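PDB 6A4E: oligoribonuclease from Colwellia psychrerythraea, which probably degrades very short RNA oligonucleotides to mononucleotides as an exonuclease, and is captured here with two linked uridines bound. Local coordinates for residues Ile28-Thr33 with Ala91-Trp96; Asp23-Ile28 with Asn117-Asp122. The protein carries 1 engineered substitution. All coordinates share one frame; numbering follows the deposited sequence.

Contact 1 of 2, residues Ile28-Thr33 with Ala91-Trp96; sequences IAIIIT and AFVQEW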
loop_
_atom_site.group_PDB
_atom_site.type_symbol
_atom_site.label_atom_id
_atom_site.label_comp_id
_atom_site.label_asym_id
_atom_site.label_seq_id
_atom_site.Cartn_x
_atom_site.Cartn_y
_atom_site.Cartn_z
ATOM N N ILE A 28 -5.857 7.020 -16.386
ATOM C CA ILE A 28 -4.477 6.989 -15.904
ATOM C C ILE A 28 -3.847 8.357 -16.096
ATOM O O ILE A 28 -3.895 8.892 -17.206
ATOM C CB ILE A 28 -3.556 5.967 -16.666
ATOM C CG1 ILE A 28 -4.295 4.692 -17.049
ATOM C CG2 ILE A 28 -2.303 5.636 -15.840
ATOM C CD1 ILE A 28 -3.422 3.720 -17.819
ATOM N N ALA A 29 -3.242 8.900 -15.036
ATOM C CA ALA A 29 -2.362 10.056 -15.160
ATOM C C ALA A 29 -1.074 9.819 -14.385
ATOM O O ALA A 29 -1.089 9.156 -13.348
ATOM C CB ALA A 29 -3.044 11.307 -14.671
ATOM N N ILE A 30 0.023 10.385 -14.892
ATOM C CA ILE A 30 1.352 10.245 -14.294
ATOM C C ILE A 30 2.025 11.601 -14.176
ATOM O O ILE A 30 2.061 12.372 -15.154
ATOM C CB ILE A 30 2.296 9.326 -15.135
ATOM C CG1 ILE A 30 1.603 8.024 -15.537
ATOM C CG2 ILE A 30 3.592 9.043 -14.386
ATOM C CD1 ILE A 30 2.348 7.265 -16.594
ATOM N N ILE A 31 2.561 11.889 -12.991
ATOM C CA ILE A 31 3.465 13.023 -12.825
ATOM C C ILE A 31 4.787 12.562 -12.211
ATOM O O ILE A 31 4.808 11.761 -11.265
ATOM C CB ILE A 31 2.859 14.128 -11.950
ATOM C CG1 ILE A 31 1.701 14.801 -12.672
ATOM C CG2 ILE A 31 3.898 15.193 -11.633
ATOM C CD1 ILE A 31 0.880 15.733 -11.806
ATOM N N ILE A 32 5.880 13.063 -12.778
ATOM C CA ILE A 32 7.212 12.897 -12.209
ATOM C C ILE A 32 7.576 14.134 -11.384
ATOM O O ILE A 32 7.499 15.257 -11.883
ATOM C CB ILE A 32 8.295 12.702 -13.314
ATOM C CG1 ILE A 32 7.833 11.689 -14.372
ATOM C CG2 ILE A 32 9.663 12.340 -12.693
ATOM C CD1 ILE A 32 7.731 10.293 -13.855
ATOM N N THR A 33 7.953 13.940 -10.127
ATOM C CA THR A 33 8.582 15.013 -9.357
ATOM C C THR A 33 10.045 14.657 -9.062
ATOM O O THR A 33 10.430 13.487 -9.150
ATOM C CB THR A 33 7.861 15.280 -8.017
ATOM O OG1 THR A 33 8.129 14.208 -7.101
ATOM C CG2 THR A 33 6.364 15.424 -8.206
ATOM N N ALA A 91 6.856 4.024 -21.511
ATOM C CA ALA A 91 7.868 4.790 -22.242
ATOM C C ALA A 91 8.139 6.172 -21.640
ATOM O O ALA A 91 9.251 6.688 -21.719
ATOM C CB ALA A 91 7.454 4.943 -23.696
ATOM N N PHE A 92 7.111 6.775 -21.059
ATOM C CA PHE A 92 7.224 8.107 -20.481
ATOM C C PHE A 92 8.013 8.023 -19.192
ATOM O O PHE A 92 8.964 8.757 -18.955
ATOM C CB PHE A 92 5.837 8.693 -20.221
ATOM C CG PHE A 92 5.842 9.899 -19.313
ATOM C CD1 PHE A 92 6.273 11.135 -19.782
ATOM C CD2 PHE A 92 5.409 9.800 -17.997
ATOM C CE1 PHE A 92 6.272 12.246 -18.961
ATOM C CE2 PHE A 92 5.414 10.914 -17.165
ATOM C CZ PHE A 92 5.845 12.137 -17.648
ATOM N N VAL A 93 7.581 7.091 -18.364
ATOM C CA VAL A 93 8.150 6.835 -17.069
ATOM C C VAL A 93 9.622 6.394 -17.199
ATOM O O VAL A 93 10.472 6.797 -16.392
ATOM C CB VAL A 93 7.262 5.781 -16.348
ATOM C CG1 VAL A 93 8.061 4.730 -15.648
ATOM C CG2 VAL A 93 6.283 6.468 -15.411
ATOM N N GLN A 94 9.921 5.602 -18.233
ATOM C CA GLN A 94 11.295 5.178 -18.551
ATOM C C GLN A 94 12.197 6.353 -18.904
ATOM O O GLN A 94 13.391 6.344 -18.618
ATOM C CB GLN A 94 11.293 4.168 -19.709
ATOM C CG GLN A 94 11.038 2.754 -19.228
ATOM C CD GLN A 94 10.839 1.758 -20.335
ATOM O OE1 GLN A 94 10.571 2.127 -21.488
ATOM N NE2 GLN A 94 10.961 0.465 -19.992
ATOM N N GLU A 95 11.602 7.370 -19.513
ATOM C CA GLU A 95 12.327 8.546 -19.959
ATOM C C GLU A 95 12.806 9.425 -18.800
ATOM O O GLU A 95 13.527 10.387 -19.026
ATOM C CB GLU A 95 11.438 9.367 -20.899
ATOM C CG GLU A 95 12.177 10.361 -21.792
ATOM C CD GLU A 95 11.426 11.680 -21.946
ATOM O OE1 GLU A 95 10.197 11.652 -22.176
ATOM O OE2 GLU A 95 12.068 12.748 -21.823
ATOM N N TRP A 96 12.431 9.079 -17.566
ATOM C CA TRP A 96 12.548 10.011 -16.434
ATOM C C TRP A 96 13.172 9.435 -15.169
ATOM O O TRP A 96 13.784 10.158 -14.389
ATOM C CB TRP A 96 11.159 10.579 -16.090
ATOM C CG TRP A 96 10.757 11.662 -17.016
ATOM C CD1 TRP A 96 9.907 11.570 -18.082
ATOM C CD2 TRP A 96 11.236 13.010 -17.001
ATOM N NE1 TRP A 96 9.816 12.788 -18.720
ATOM C CE2 TRP A 96 10.624 13.687 -18.070
ATOM C CE3 TRP A 96 12.133 13.711 -16.186
ATOM C CZ2 TRP A 96 10.869 15.029 -18.337
ATOM C CZ3 TRP A 96 12.379 15.043 -16.458
ATOM C CH2 TRP A 96 11.751 15.686 -17.520
#
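The strand residue I32 and W96 of segment 91-96 are the closest backbone pair, with CA atoms 7.4 Å apart, a spacing bridged by side chains alone. I30 and I32, two apart on the strand, send their side chains to the same face of the sheet and toward the helix. The F92 ring lies against both: CG2 of I30 meets the ring edge near its plane, 3.8 Å from CE2, while CG1 of I32 approaches CE2 of F92 obliquely, also at 3.8 Å. With its CG anti to the backbone N (chi1 165°), F92 is swung out toward the strand. Beside it, CG2 of V93 lies 3.9 Å from CG2 of I30, the two side chains crossing at about a right angle. W96 touches with CB and CG, each 3.9 Å from CG1 of I32, and its CD1 sits 3.8 Å above the plane of the F92 ring, offset toward the rim. A41 of the neighbouring strand 39-47 touches both aromatics, and I9 of strand 8-15 meets I30 and V93. All cross-contact pairs are carbon to carbon, which implies that apolar packing, not polar pairing, holds this helix on the sheet of the RNase H-like exonuclease fold.

Contact 2 of 2, residues Asp23-Ile28 with Asn117-Asp122; sequences DVILEI and NKYMPD
Y119 and M120 close helix 109-119 against the start of strand 25-33, a helix-on-sheet contact of the RNase H-like exonuclease fold. They share I25: Y119 reaches on to D23 and V24, M120 to I28. Y119 points toward segment 23-28 with CG anti to the carbonyl carbon (chi1 -67°), which runs the ring back along that segment so that OH comes within 2.8 Å of O of D23, a hydrogen bond that is weak by its geometry. The carbonyl lies oblique to the ring. CG1 of V24 comes to the same hydroxyl at 4.0 Å. The side chain of I25 slides past Y119 in the opposite direction, its CD1 ending 3.8 Å from CB of Y119, while CG of K118 covers one ring face, 3.8 Å above the centre. A leucine in place of Y119 would probably leave O of D23 without this partner and V24 with less to pack on. The carboxylate of D23 is turned to other partners, T16 and the backbone N of E19.

M120, the first residue after the helix to leave helical angles and the N-cap position of helix 121-124, crosses I25 at a slant, with SD 3.7 Å from CD1 of I25. The chain bends at chi3 (62°), turning the terminal methyl toward I28. L13 of strand 8-15 packs on I25 and I28, and T86 of helix 82-94 on M120, which is buried. I28 and M120 meet tip to tip, CD1 of I28 3.5 Å from CE of M120.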
loop_
_atom_site.group_PDB
_atom_site.type_symbol
_atom_site.label_atom_id
_atom_site.label_comp_id
_atom_site.label_asym_id
_atom_site.label_seq_id
_atom_site.Cartn_x
_atom_site.Cartn_y
_atom_site.Cartn_z
ATOM N N ASP A 23 -13.540 -5.358 -11.820
ATOM C CA ASP A 23 -13.478 -3.981 -12.336
ATOM C C ASP A 23 -12.251 -3.689 -13.213
ATOM O O ASP A 23 -11.228 -4.381 -13.125
ATOM C CB ASP A 23 -13.536 -2.994 -11.167
ATOM C CG ASP A 23 -14.869 -3.030 -10.450
ATOM O OD1 ASP A 23 -15.906 -2.985 -11.151
ATOM O OD2 ASP A 23 -14.880 -3.143 -9.203
ATOM N N VAL A 24 -12.375 -2.668 -14.064
ATOM C CA VAL A 24 -11.345 -2.326 -15.036
ATOM C C VAL A 24 -10.955 -0.853 -14.897
ATOM O O VAL A 24 -11.591 -0.087 -14.160
ATOM C CB VAL A 24 -11.812 -2.608 -16.507
ATOM C CG1 VAL A 24 -12.064 -4.076 -16.720
ATOM C CG2 VAL A 24 -13.071 -1.805 -16.862
ATOM N N ILE A 25 -9.906 -0.465 -15.617
ATOM C CA ILE A 25 -9.343 0.874 -15.531
ATOM C C ILE A 25 -10.018 1.798 -16.525
ATOM O O ILE A 25 -10.185 1.443 -17.688
ATOM C CB ILE A 25 -7.810 0.863 -15.815
ATOM C CG1 ILE A 25 -7.053 0.072 -14.750
ATOM C CG2 ILE A 25 -7.250 2.277 -15.967
ATOM C CD1 ILE A 25 -5.693 -0.354 -15.201
ATOM N N LEU A 26 -10.366 2.996 -16.058
ATOM C CA LEU A 26 -10.976 4.021 -16.882
ATOM C C LEU A 26 -10.020 5.169 -17.156
ATOM O O LEU A 26 -10.147 5.852 -18.176
ATOM C CB LEU A 26 -12.224 4.582 -16.204
ATOM C CG LEU A 26 -13.304 3.588 -15.807
ATOM C CD1 LEU A 26 -14.428 4.309 -15.076
ATOM C CD2 LEU A 26 -13.804 2.902 -17.067
ATOM N N GLU A 27 -9.091 5.422 -16.241
ATOM C CA GLU A 27 -8.241 6.594 -16.401
ATOM C C GLU A 27 -6.869 6.418 -15.764
ATOM O O GLU A 27 -6.736 5.760 -14.740
ATOM C CB GLU A 27 -8.925 7.821 -15.811
ATOM C CG GLU A 27 -8.407 9.126 -16.380
ATOM C CD GLU A 27 -8.998 10.346 -15.680
ATOM O OE1 GLU A 27 -9.580 10.188 -14.579
ATOM O OE2 GLU A 27 -8.871 11.463 -16.232
ATOM N N ILE A 28 -5.857 7.020 -16.386
ATOM C CA ILE A 28 -4.477 6.989 -15.904
ATOM C C ILE A 28 -3.847 8.357 -16.096
ATOM O O ILE A 28 -3.895 8.892 -17.206
ATOM C CB ILE A 28 -3.556 5.967 -16.666
ATOM C CG1 ILE A 28 -4.295 4.692 -17.049
ATOM C CG2 ILE A 28 -2.303 5.636 -15.840
ATOM C CD1 ILE A 28 -3.422 3.720 -17.819
ATOM N N ASN A 117 -0.945 -4.081 -11.302
ATOM C CA ASN A 117 -0.427 -5.428 -11.300
ATOM C C ASN A 117 -1.216 -6.364 -12.233
ATOM O O ASN A 117 -0.629 -7.023 -13.099
ATOM C CB ASN A 117 -0.429 -5.970 -9.887
ATOM C CG ASN A 117 0.022 -7.400 -9.823
ATOM O OD1 ASN A 117 -0.797 -8.300 -9.640
ATOM N ND2 ASN A 117 1.334 -7.627 -9.985
ATOM N N LYS A 118 -2.537 -6.407 -12.069
ATOM C CA LYS A 118 -3.375 -7.282 -12.879
ATOM C C LYS A 118 -3.478 -6.863 -14.349
ATOM O O LYS A 118 -3.384 -7.692 -15.243
ATOM C CB LYS A 118 -4.779 -7.374 -12.276
ATOM C CG LYS A 118 -5.735 -8.050 -13.215
ATOM C CD LYS A 118 -6.946 -8.596 -12.528
ATOM C CE LYS A 118 -7.899 -9.166 -13.578
ATOM N NZ LYS A 118 -9.168 -9.609 -12.959
ATOM N N TYR A 119 -3.665 -5.571 -14.595
ATOM C CA TYR A 119 -3.961 -5.090 -15.943
ATOM C C TYR A 119 -2.791 -4.474 -16.688
ATOM O O TYR A 119 -2.859 -4.326 -17.908
ATOM C CB TYR A 119 -5.099 -4.073 -15.885
ATOM C CG TYR A 119 -6.402 -4.715 -15.463
ATOM C CD1 TYR A 119 -7.051 -5.630 -16.315
ATOM C CD2 TYR A 119 -6.991 -4.428 -14.224
ATOM C CE1 TYR A 119 -8.249 -6.245 -15.948
ATOM C CE2 TYR A 119 -8.185 -5.041 -13.847
ATOM C CZ TYR A 119 -8.806 -5.942 -14.726
ATOM O OH TYR A 119 -9.977 -6.557 -14.388
ATOM N N MET A 120 -1.732 -4.080 -15.980
ATOM C CA MET A 120 -0.578 -3.452 -16.625
ATOM C C MET A 120 0.773 -3.905 -16.045
ATOM O O MET A 120 1.623 -3.064 -15.728
ATOM C CB MET A 120 -0.674 -1.920 -16.503
ATOM C CG MET A 120 -2.069 -1.337 -16.683
ATOM S SD MET A 120 -2.168 0.405 -16.218
ATOM C CE MET A 120 -1.031 1.144 -17.393
ATOM N N PRO A 121 0.990 -5.226 -15.909
ATOM C CA PRO A 121 2.172 -5.705 -15.175
ATOM C C PRO A 121 3.495 -5.223 -15.774
ATOM O O PRO A 121 4.470 -5.095 -15.043
ATOM C CB PRO A 121 2.054 -7.224 -15.292
ATOM C CG PRO A 121 1.353 -7.423 -16.594
ATOM C CD PRO A 121 0.334 -6.319 -16.654
ATOM N N ASP A 122 3.526 -4.973 -17.081
ATOM C CA ASP A 122 4.723 -4.443 -17.735
ATOM C C ASP A 122 5.075 -3.105 -17.129
ATOM O O ASP A 122 6.236 -2.848 -16.771
ATOM C CB ASP A 122 4.517 -4.279 -19.246
ATOM C CG ASP A 122 4.565 -5.600 -19.989
ATOM O OD1 ASP A 122 5.155 -6.572 -19.450
ATOM O OD2 ASP A 122 4.012 -5.659 -21.115
#

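Strand 25-33 carries both contacts, and their centres lie 16 Å apart. I28 belongs to both segments of that strand but touches across only in contact 2; in contact 1 the work passes to I30 and I32. L13 and I9 of strand 8-15 lie beside contact 2 and contact 1 respectively, and helix 82-94 links the two further, supplying F92 and V93 to contact 1 and A85 and T86 to I28 and M120. Contact 2 comes nearer to the bound nucleic acid, with a nearest atom about 6 Å away against about 10 Å for contact 1. Neither distance is one of direct binding, consistent with packing near the RNA site.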